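PDB 1JQG: carboxypeptidase A from Helicoverpa armigera, which probably removes C-terminal residues from peptide chains as a zinc-dependent metallocarboxypeptidase, here captured as the proenzyme with its activation peptide still attached. Local coordinates for residues H24-D30 against P60-P66; R115-D119 against L192-H196. One frame throughout, in Å; residues are numbered along the deposited sequence.

Contact 1 (H24-D30 against P60-P66)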
loop_
_atom_site.group_PDB
_atom_site.type_symbol
_atom_site.label_atom_id
_atom_site.label_comp_id
_atom_site.label_asym_id
_atom_site.label_seq_id
_atom_site.Cartn_x
_atom_site.Cartn_y
_atom_site.Cartn_z
ATOM N N HIS A 24 1.938 -7.917 23.090
ATOM C CA HIS A 24 0.862 -7.757 22.117
ATOM C C HIS A 24 0.565 -9.095 21.426
ATOM O O HIS A 24 1.482 -9.788 20.990
ATOM C CB HIS A 24 1.226 -6.685 21.104
ATOM C CG HIS A 24 1.029 -5.287 21.542
ATOM N ND1 HIS A 24 1.320 -4.882 22.829
ATOM C CD2 HIS A 24 0.575 -4.174 20.911
ATOM C CE1 HIS A 24 1.064 -3.586 22.977
ATOM N NE2 HIS A 24 0.610 -3.145 21.810
ATOM N N ALA A 25 -0.721 -9.438 21.321
ATOM C CA ALA A 25 -1.130 -10.678 20.674
ATOM C C ALA A 25 -2.003 -10.445 19.430
ATOM O O ALA A 25 -2.835 -9.548 19.292
ATOM C CB ALA A 25 -1.938 -11.566 21.601
ATOM N N VAL A 26 -1.833 -11.341 18.458
ATOM C CA VAL A 26 -2.590 -11.324 17.223
ATOM C C VAL A 26 -3.729 -12.323 17.329
ATOM O O VAL A 26 -3.484 -13.498 17.637
ATOM C CB VAL A 26 -1.704 -11.659 15.991
ATOM C CG1 VAL A 26 -2.535 -11.870 14.732
ATOM C CG2 VAL A 26 -0.747 -10.491 15.762
ATOM N N TYR A 27 -4.936 -11.835 17.091
ATOM C CA TYR A 27 -6.118 -12.681 17.164
ATOM C C TYR A 27 -6.724 -12.864 15.774
ATOM O O TYR A 27 -6.550 -12.040 14.858
ATOM C CB TYR A 27 -7.140 -12.088 18.121
ATOM C CG TYR A 27 -6.836 -12.261 19.596
ATOM C CD1 TYR A 27 -6.108 -11.293 20.274
ATOM C CD2 TYR A 27 -7.299 -13.359 20.317
ATOM C CE1 TYR A 27 -5.856 -11.414 21.634
ATOM C CE2 TYR A 27 -7.020 -13.506 21.664
ATOM C CZ TYR A 27 -6.301 -12.523 22.316
ATOM O OH TYR A 27 -6.021 -12.637 23.643
ATOM N N GLN A 28 -7.444 -13.954 15.596
ATOM C CA GLN A 28 -8.188 -14.226 14.371
ATOM C C GLN A 28 -9.678 -14.274 14.708
ATOM O O GLN A 28 -10.084 -15.170 15.449
ATOM C CB GLN A 28 -7.642 -15.500 13.742
ATOM C CG GLN A 28 -8.387 -15.942 12.508
ATOM C CD GLN A 28 -7.996 -17.348 12.061
ATOM O OE1 GLN A 28 -8.866 -18.241 12.083
ATOM N NE2 GLN A 28 -6.729 -17.490 11.684
ATOM N N VAL A 29 -10.433 -13.273 14.256
ATOM C CA VAL A 29 -11.862 -13.224 14.535
ATOM C C VAL A 29 -12.660 -13.823 13.384
ATOM O O VAL A 29 -12.429 -13.440 12.255
ATOM C CB VAL A 29 -12.359 -11.801 14.836
ATOM C CG1 VAL A 29 -11.495 -11.280 15.992
ATOM C CG2 VAL A 29 -12.255 -10.828 13.681
ATOM N N ASP A 30 -13.525 -14.779 13.673
ATOM C CA ASP A 30 -14.349 -15.482 12.719
ATOM C C ASP A 30 -15.796 -15.096 12.934
ATOM O O ASP A 30 -16.343 -15.504 13.951
ATOM C CB ASP A 30 -14.220 -17.006 12.846
ATOM C CG ASP A 30 -12.786 -17.477 12.769
ATOM O OD1 ASP A 30 -12.460 -18.045 11.717
ATOM O OD2 ASP A 30 -12.022 -17.251 13.741
ATOM N N PRO A 60 -11.997 -14.930 7.768
ATOM C CA PRO A 60 -11.706 -14.331 9.062
ATOM C C PRO A 60 -10.625 -13.258 9.045
ATOM O O PRO A 60 -9.709 -13.284 8.222
ATOM C CB PRO A 60 -11.234 -15.483 9.964
ATOM C CG PRO A 60 -11.000 -16.642 9.095
ATOM C CD PRO A 60 -11.847 -16.413 7.862
ATOM N N GLY A 61 -10.754 -12.256 9.892
ATOM C CA GLY A 61 -9.799 -11.163 9.897
ATOM C C GLY A 61 -8.800 -11.280 11.023
ATOM O O GLY A 61 -8.877 -12.189 11.843
ATOM N N LYS A 62 -7.773 -10.437 10.970
ATOM C CA LYS A 62 -6.727 -10.416 11.976
ATOM C C LYS A 62 -6.619 -9.049 12.657
ATOM O O LYS A 62 -6.733 -8.011 12.011
ATOM C CB LYS A 62 -5.410 -10.835 11.337
ATOM C CG LYS A 62 -5.358 -12.298 10.967
ATOM C CD LYS A 62 -3.948 -12.838 10.788
ATOM C CE LYS A 62 -4.008 -14.259 10.229
ATOM N NZ LYS A 62 -2.744 -14.779 9.646
ATOM N N VAL A 63 -6.431 -9.087 13.990
ATOM C CA VAL A 63 -6.310 -7.829 14.739
ATOM C C VAL A 63 -5.217 -7.912 15.796
ATOM O O VAL A 63 -5.068 -8.953 16.448
ATOM C CB VAL A 63 -7.689 -7.455 15.353
ATOM C CG1 VAL A 63 -8.254 -8.629 16.128
ATOM C CG2 VAL A 63 -7.694 -6.166 16.155
ATOM N N LEU A 64 -4.415 -6.832 15.896
ATOM C CA LEU A 64 -3.371 -6.775 16.913
ATOM C C LEU A 64 -3.878 -6.162 18.215
ATOM O O LEU A 64 -4.354 -5.045 18.216
ATOM C CB LEU A 64 -2.198 -5.948 16.370
ATOM C CG LEU A 64 -0.955 -5.849 17.278
ATOM C CD1 LEU A 64 -0.352 -7.240 17.356
ATOM C CD2 LEU A 64 -0.030 -4.823 16.681
ATOM N N VAL A 65 -3.912 -6.918 19.287
ATOM C CA VAL A 65 -4.473 -6.496 20.565
ATOM C C VAL A 65 -3.414 -6.361 21.659
ATOM O O VAL A 65 -2.623 -7.265 21.954
ATOM C CB VAL A 65 -5.537 -7.495 21.067
ATOM C CG1 VAL A 65 -6.064 -7.062 22.450
ATOM C CG2 VAL A 65 -6.608 -7.770 20.000
ATOM N N PRO A 66 -3.313 -5.185 22.253
ATOM C CA PRO A 66 -2.389 -4.896 23.347
ATOM C C PRO A 66 -2.557 -5.809 24.545
ATOM O O PRO A 66 -3.643 -6.297 24.858
ATOM C CB PRO A 66 -2.681 -3.440 23.717
ATOM C CG PRO A 66 -3.251 -2.868 22.453
ATOM C CD PRO A 66 -4.110 -3.979 21.900
#

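Contact 2 (R115-D119 against L192-H196)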
loop_
_atom_site.group_PDB
_atom_site.type_symbol
_atom_site.label_atom_id
_atom_site.label_comp_id
_atom_site.label_asym_id
_atom_site.label_seq_id
_atom_site.Cartn_x
_atom_site.Cartn_y
_atom_site.Cartn_z
ATOM N N ARG A 115 22.554 0.898 -8.032
ATOM C CA ARG A 115 21.834 -0.316 -8.336
ATOM C C ARG A 115 21.314 -1.020 -7.090
ATOM O O ARG A 115 22.020 -1.772 -6.420
ATOM C CB ARG A 115 22.694 -1.284 -9.151
ATOM C CG ARG A 115 23.161 -0.849 -10.520
ATOM C CD ARG A 115 22.060 -0.706 -11.557
ATOM N NE ARG A 115 22.491 0.264 -12.617
ATOM C CZ ARG A 115 22.932 -0.210 -13.772
ATOM N NH1 ARG A 115 22.987 -1.544 -13.962
ATOM N NH2 ARG A 115 23.304 0.621 -14.734
ATOM N N LEU A 116 20.057 -0.792 -6.739
ATOM C CA LEU A 116 19.396 -1.466 -5.631
ATOM C C LEU A 116 19.002 -2.884 -6.012
ATOM O O LEU A 116 18.263 -3.048 -6.966
ATOM C CB LEU A 116 18.168 -0.679 -5.189
ATOM C CG LEU A 116 18.399 0.716 -4.589
ATOM C CD1 LEU A 116 17.093 1.290 -4.078
ATOM C CD2 LEU A 116 19.399 0.796 -3.434
ATOM N N SER A 117 19.506 -3.879 -5.290
ATOM C CA SER A 117 19.219 -5.280 -5.535
ATOM C C SER A 117 17.849 -5.676 -4.998
ATOM O O SER A 117 17.208 -4.888 -4.297
ATOM C CB SER A 117 20.318 -6.129 -4.886
ATOM O OG SER A 117 21.549 -6.009 -5.596
ATOM N N PHE A 118 17.429 -6.922 -5.306
ATOM C CA PHE A 118 16.168 -7.420 -4.777
ATOM C C PHE A 118 16.390 -8.526 -3.739
ATOM O O PHE A 118 15.594 -9.450 -3.592
ATOM C CB PHE A 118 15.246 -7.894 -5.886
ATOM C CG PHE A 118 14.982 -6.850 -6.927
ATOM C CD1 PHE A 118 15.711 -6.745 -8.085
ATOM C CD2 PHE A 118 13.951 -5.937 -6.672
ATOM C CE1 PHE A 118 15.426 -5.743 -9.002
ATOM C CE2 PHE A 118 13.662 -4.940 -7.585
ATOM C CZ PHE A 118 14.401 -4.845 -8.747
ATOM N N ASP A 119 17.437 -8.357 -2.913
ATOM C CA ASP A 119 17.705 -9.324 -1.848
ATOM C C ASP A 119 17.702 -8.686 -0.453
ATOM O O ASP A 119 18.121 -9.279 0.562
ATOM C CB ASP A 119 19.033 -10.031 -2.113
ATOM C CG ASP A 119 20.207 -9.058 -2.118
ATOM O OD1 ASP A 119 21.329 -9.561 -2.027
ATOM O OD2 ASP A 119 20.022 -7.822 -2.205
ATOM N N LEU A 192 9.858 -0.767 -7.210
ATOM C CA LEU A 192 11.268 -0.693 -7.537
ATOM C C LEU A 192 11.585 -1.592 -8.715
ATOM O O LEU A 192 12.530 -1.463 -9.515
ATOM C CB LEU A 192 12.083 -1.094 -6.280
ATOM C CG LEU A 192 12.926 -0.009 -5.575
ATOM C CD1 LEU A 192 12.220 1.309 -5.539
ATOM C CD2 LEU A 192 13.288 -0.494 -4.187
ATOM N N TYR A 193 10.812 -2.674 -8.846
ATOM C CA TYR A 193 11.036 -3.625 -9.932
ATOM C C TYR A 193 10.584 -2.983 -11.221
ATOM O O TYR A 193 11.234 -3.152 -12.256
ATOM C CB TYR A 193 10.292 -4.938 -9.650
ATOM C CG TYR A 193 10.725 -6.103 -10.505
ATOM C CD1 TYR A 193 11.762 -6.937 -10.073
ATOM C CD2 TYR A 193 10.133 -6.373 -11.718
ATOM C CE1 TYR A 193 12.177 -8.016 -10.854
ATOM C CE2 TYR A 193 10.535 -7.446 -12.482
ATOM C CZ TYR A 193 11.563 -8.251 -12.056
ATOM O OH TYR A 193 11.935 -9.297 -12.860
ATOM N N ALA A 194 9.478 -2.233 -11.134
ATOM C CA ALA A 194 8.951 -1.502 -12.290
ATOM C C ALA A 194 9.950 -0.507 -12.878
ATOM O O ALA A 194 10.048 -0.248 -14.089
ATOM C CB ALA A 194 7.660 -0.809 -11.928
ATOM N N ILE A 195 10.711 0.173 -12.023
ATOM C CA ILE A 195 11.798 1.057 -12.428
ATOM C C ILE A 195 12.907 0.245 -13.094
ATOM O O ILE A 195 13.560 0.702 -14.047
ATOM C CB ILE A 195 12.355 1.808 -11.197
ATOM C CG1 ILE A 195 11.307 2.787 -10.658
ATOM C CG2 ILE A 195 13.618 2.548 -11.534
ATOM C CD1 ILE A 195 11.648 3.493 -9.361
ATOM N N HIS A 196 13.158 -0.969 -12.543
ATOM C CA HIS A 196 14.242 -1.809 -13.020
ATOM C C HIS A 196 13.969 -2.295 -14.429
ATOM O O HIS A 196 14.838 -2.343 -15.289
ATOM C CB HIS A 196 14.517 -2.929 -12.018
ATOM C CG HIS A 196 15.445 -4.006 -12.495
ATOM N ND1 HIS A 196 15.092 -5.233 -13.028
ATOM C CD2 HIS A 196 16.793 -3.965 -12.496
ATOM C CE1 HIS A 196 16.184 -5.902 -13.344
ATOM N NE2 HIS A 196 17.220 -5.152 -13.038
#

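Contact 1 (H24-D30 against P60-P66)
Pro60 sets its ring beside Asp30, with CB and CG both 3.3 Å from Asp30 OD1. At Gly61 the ladder of backbone bonds begins: its N and O pair with Val29 O and N, both N-H angles bent to 142°. Lys62 faces Gln28 in a non-hydrogen-bonded pair and runs out extended; its NZ makes salt bridges to Asp393 and Glu87. Val63 pairs with Tyr27 through straighter bonds (Tyr27 N to Val63 O 3.0 Å, 175°), while its CG1 meets Tyr27 CB and Val29 CG1. Leu64 shares the Lys62 face, and its CD1 lies 3.6 Å from Val26 CG2. Val65 and Ala25 exchange a further pair, Val65 N to Ala25 O being 2.8 Å. With CG2 anti to its carbonyl carbon, Val65 brings that methyl 3.6 Å from Tyr27 CD1, on the face covered by Phe73 of helix 70-80. Pro66 ends the segment with a CH-pi contact, its CA 3.6 Å from the centroid of the His24 ring and 5° off the ring normal. Six backbone bonds thus join the two central strands of the propeptide sheet. The face under helix 70-80 is mainly apolar; on the other, Lys62, bridged to Glu87 of the propeptide and Asp393 of the enzyme part, probably helps hold the two together.

Contact 2 (R115-D119 against L192-H196)
Phe118 lays one ring face over Tyr193, whose CD1 stands 3.6 Å above the phenyl plane, displaced from the centre toward the rim. The two rings are oblique, with planes at 55° and centroids 5.1 Å apart. Toward His196 the geometry is different: Phe118 directs its edge at the imidazole face, with planes at 79°, and CE1 lies 3.9 Å from His196 CG. In this T-shaped approach the histidine chi1 of 170°, CG anti to the backbone N, carries the imidazole to the phenyl edge, and chi2 turns its face there. In the plane of the phenyl ring, Leu192 O and His196 CB both meet its rim, the carbonyl oxygen 3.9 Å from Phe118 CZ. That same Leu192 O accepts the helical bond from His196 N at 3.1 Å.

Phe118, Tyr193 and His196 form an aromatic cluster that seats the loop between helices 92-108 and 124-137 on helix 187-200 of the zinc carboxypeptidase fold. Glu403 of helix 402-421 also touches Phe118, and Phe407 of that helix touches Tyr193. Replacing Phe118 with an alanine would probably open a gap over Tyr193 and leave the His196 imidazole less restrained, its edge-on partner gone. Beside the cluster, Leu116 CD1 meets Leu192 CD2 at 4.2 Å, an apolar contact one helical turn before His196. Tyr130 of helix 124-137 touches Leu116 as well.

How the contacts relate
Contact 1 closes before contact 2 opens along the chain, and their centres lie 33 Å apart, with nearest atoms about 23 Å apart. They share no strand or helix. Contact 1 joins neighbouring strands within the four-stranded antiparallel sheet of the activation peptide; contact 2 sets a loop against helix 187-200, whose Ala194 and Ile195 touch strand 212-216 of the eight-stranded mixed sheet. Helix 92-108 runs between the last strand of the smaller sheet and the loop of 115-119. The pair therefore samples both parts of the proenzyme: the strand pairing inside the propeptide, and the anchoring of the chain on the enzyme moiety beyond the connecting helix.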